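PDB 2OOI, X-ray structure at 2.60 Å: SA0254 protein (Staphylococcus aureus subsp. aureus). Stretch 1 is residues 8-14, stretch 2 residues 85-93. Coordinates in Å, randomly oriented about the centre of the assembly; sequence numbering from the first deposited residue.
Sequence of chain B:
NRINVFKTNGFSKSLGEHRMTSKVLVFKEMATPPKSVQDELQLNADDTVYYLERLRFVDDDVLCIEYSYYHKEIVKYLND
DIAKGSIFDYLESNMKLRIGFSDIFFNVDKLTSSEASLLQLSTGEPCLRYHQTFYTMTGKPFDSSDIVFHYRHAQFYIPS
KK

Stretch 1 8-14: TNGFSKS
Stretch 2 (85-93) GSIFDYLES

Where two helix starts meet, a glycine can let an aromatic ring approach the backbone itself, and SA0254 protein offers a compact example, burying 256 Å² without one hydrogen bond between the stretches. The register runs in opposite senses, Gly10 with Phe88 and Ser12 with Ser86. Thr8, in the loop (phi/psi -79/76, chi1 t), stays out of reach. Asn9 (-138/-169, chi1 m, chi2 -64°) points its CA-to-CB bond sideways, yet its end comes nearer: OD1 lies 4.1 Å from Glu92 OE2. Gly10 (-87/162) is the N-cap of helix 11-14, its CA 5.5 Å from Phe88 CA. Gly10 CA packs obliquely 3.4 Å from CD2 of Phe88, a residue with chi1 m and chi2 -82°; an ideal CB here would lie 2.7 Å from that same atom, a clash. The helix then turns, with Ser14 N hydrogen-bonded to Gly10 O at 2.8 Å and Phe11 (-67/-28, chi1 m) sideways. Ser12 (-58/-43, chi1 m) points its CA-to-CB bond toward stretch 2, CA 5.9 Å from Ser86 CA, placing Ser12 OG 3.6 Å from Ser86 CB. Ser86 (-76/113, chi1 t) uses its OG to cap helix 87-93, accepting from Asp89 N at 3.0 Å. Lys13 (-77/-32), all t, reaches back in a weak hydrogen bond from NZ to Asn9 OD1 (3.2 Å); its NZ stands 4.3 Å from OE1 of Glu92 (chi1 m, chi2 t, chi3 -2°), opposite charges beyond salt-bridge range. Ser14 (-64/-45, chi1 t) makes no contact.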

# COMPACT_ATOMS: atom_id res chain seq x y z
N THR B 8 4.50 6.42 -10.61
CA THR B 8 5.94 6.43 -10.35
C THR B 8 6.53 7.82 -10.55
O THR B 8 7.19 8.09 -11.55
CB THR B 8 6.68 5.44 -11.26
OG1 THR B 8 8.08 5.75 -11.27
CG2 THR B 8 6.13 5.50 -12.67
N ASN B 9 6.28 8.71 -9.58
CA ASN B 9 6.87 10.05 -9.60
C ASN B 9 7.33 10.38 -8.19
O ASN B 9 7.39 9.49 -7.35
CB ASN B 9 5.89 11.10 -10.19
CG ASN B 9 5.56 10.89 -11.68
OD1 ASN B 9 6.45 10.98 -12.54
ND2 ASN B 9 4.29 10.61 -12.00
N GLY B 10 7.68 11.63 -7.92
CA GLY B 10 7.96 12.05 -6.54
C GLY B 10 6.69 12.50 -5.85
O GLY B 10 5.70 12.80 -6.51
N PHE B 11 6.71 12.56 -4.53
CA PHE B 11 5.51 12.93 -3.77
C PHE B 11 5.08 14.37 -3.99
O PHE B 11 3.90 14.69 -3.88
CB PHE B 11 5.67 12.68 -2.27
CG PHE B 11 5.94 11.25 -1.90
CD1 PHE B 11 5.61 10.19 -2.78
CD2 PHE B 11 6.52 10.95 -0.67
CE1 PHE B 11 5.87 8.86 -2.44
CE2 PHE B 11 6.77 9.63 -0.32
CZ PHE B 11 6.45 8.58 -1.21
N SER B 12 6.04 15.24 -4.29
CA SER B 12 5.73 16.62 -4.63
C SER B 12 4.79 16.66 -5.83
O SER B 12 3.82 17.42 -5.84
CB SER B 12 7.00 17.41 -4.91
OG SER B 12 8.00 17.03 -3.98
N LYS B 13 5.08 15.82 -6.83
CA LYS B 13 4.25 15.66 -8.04
C LYS B 13 3.00 14.81 -7.72
O LYS B 13 1.94 15.01 -8.31
CB LYS B 13 5.06 15.01 -9.19
CG LYS B 13 4.31 14.85 -10.56
CD LYS B 13 5.19 14.26 -11.71
CE LYS B 13 4.44 14.09 -13.04
NZ LYS B 13 5.28 13.53 -14.15
N SER B 14 3.15 13.87 -6.79
CA SER B 14 2.06 12.95 -6.42
C SER B 14 0.86 13.66 -5.78
O SER B 14 -0.28 13.38 -6.13
CB SER B 14 2.59 11.87 -5.47
OG SER B 14 1.78 10.72 -5.51
N GLY B 85 13.81 20.76 -2.26
CA GLY B 85 12.62 20.73 -3.11
C GLY B 85 12.36 19.36 -3.68
O GLY B 85 12.79 18.35 -3.11
N SER B 86 11.65 19.31 -4.80
CA SER B 86 11.35 18.06 -5.49
C SER B 86 12.56 17.54 -6.23
O SER B 86 12.99 18.14 -7.22
CB SER B 86 10.24 18.24 -6.51
OG SER B 86 10.10 17.07 -7.31
N ILE B 87 13.09 16.42 -5.77
CA ILE B 87 14.27 15.83 -6.40
C ILE B 87 13.88 15.30 -7.77
O ILE B 87 14.63 15.37 -8.71
CB ILE B 87 14.87 14.71 -5.55
CG1 ILE B 87 15.44 15.31 -4.26
CG2 ILE B 87 15.91 13.92 -6.34
CD1 ILE B 87 15.91 14.28 -3.26
N PHE B 88 12.67 14.81 -7.88
CA PHE B 88 12.24 14.25 -9.15
C PHE B 88 11.99 15.30 -10.26
O PHE B 88 12.20 15.00 -11.44
CB PHE B 88 11.08 13.24 -8.89
CG PHE B 88 11.57 12.01 -8.12
CD1 PHE B 88 12.20 10.94 -8.81
CD2 PHE B 88 11.30 11.86 -6.77
CE1 PHE B 88 12.59 9.77 -8.16
CE2 PHE B 88 11.70 10.69 -6.11
CZ PHE B 88 12.34 9.63 -6.82
N ASP B 89 11.60 16.53 -9.90
CA ASP B 89 11.48 17.60 -10.88
C ASP B 89 12.85 17.99 -11.37
O ASP B 89 13.05 18.18 -12.56
CB ASP B 89 10.78 18.87 -10.32
CG ASP B 89 9.32 18.64 -9.97
OD1 ASP B 89 8.73 17.61 -10.39
OD2 ASP B 89 8.77 19.51 -9.27
N TYR B 90 13.79 18.13 -10.44
CA TYR B 90 15.17 18.41 -10.80
C TYR B 90 15.67 17.35 -11.76
O TYR B 90 16.20 17.65 -12.84
CB TYR B 90 16.05 18.48 -9.56
CG TYR B 90 17.55 18.50 -9.79
CD1 TYR B 90 18.30 17.33 -9.68
CD2 TYR B 90 18.24 19.69 -10.07
CE1 TYR B 90 19.66 17.33 -9.87
CE2 TYR B 90 19.63 19.70 -10.26
CZ TYR B 90 20.33 18.51 -10.16
OH TYR B 90 21.70 18.46 -10.33
N LEU B 91 15.46 16.09 -11.39
CA LEU B 91 15.93 15.00 -12.20
C LEU B 91 15.37 15.08 -13.63
O LEU B 91 16.11 14.92 -14.58
CB LEU B 91 15.62 13.66 -11.53
CG LEU B 91 16.29 13.29 -10.19
CD1 LEU B 91 15.80 11.98 -9.58
CD2 LEU B 91 17.78 13.29 -10.31
N GLU B 92 14.08 15.35 -13.79
CA GLU B 92 13.49 15.43 -15.14
C GLU B 92 13.69 16.79 -15.82
O GLU B 92 14.03 16.84 -16.99
CB GLU B 92 12.01 15.10 -15.13
CG GLU B 92 11.71 13.66 -14.81
CD GLU B 92 10.21 13.36 -14.74
OE1 GLU B 92 9.41 14.32 -14.92
OE2 GLU B 92 9.82 12.18 -14.50
N SER B 93 13.47 17.88 -15.10
CA SER B 93 13.56 19.21 -15.69
C SER B 93 14.99 19.63 -15.96
O SER B 93 15.28 20.12 -17.04
CB SER B 93 12.90 20.26 -14.80
OG SER B 93 11.61 19.81 -14.38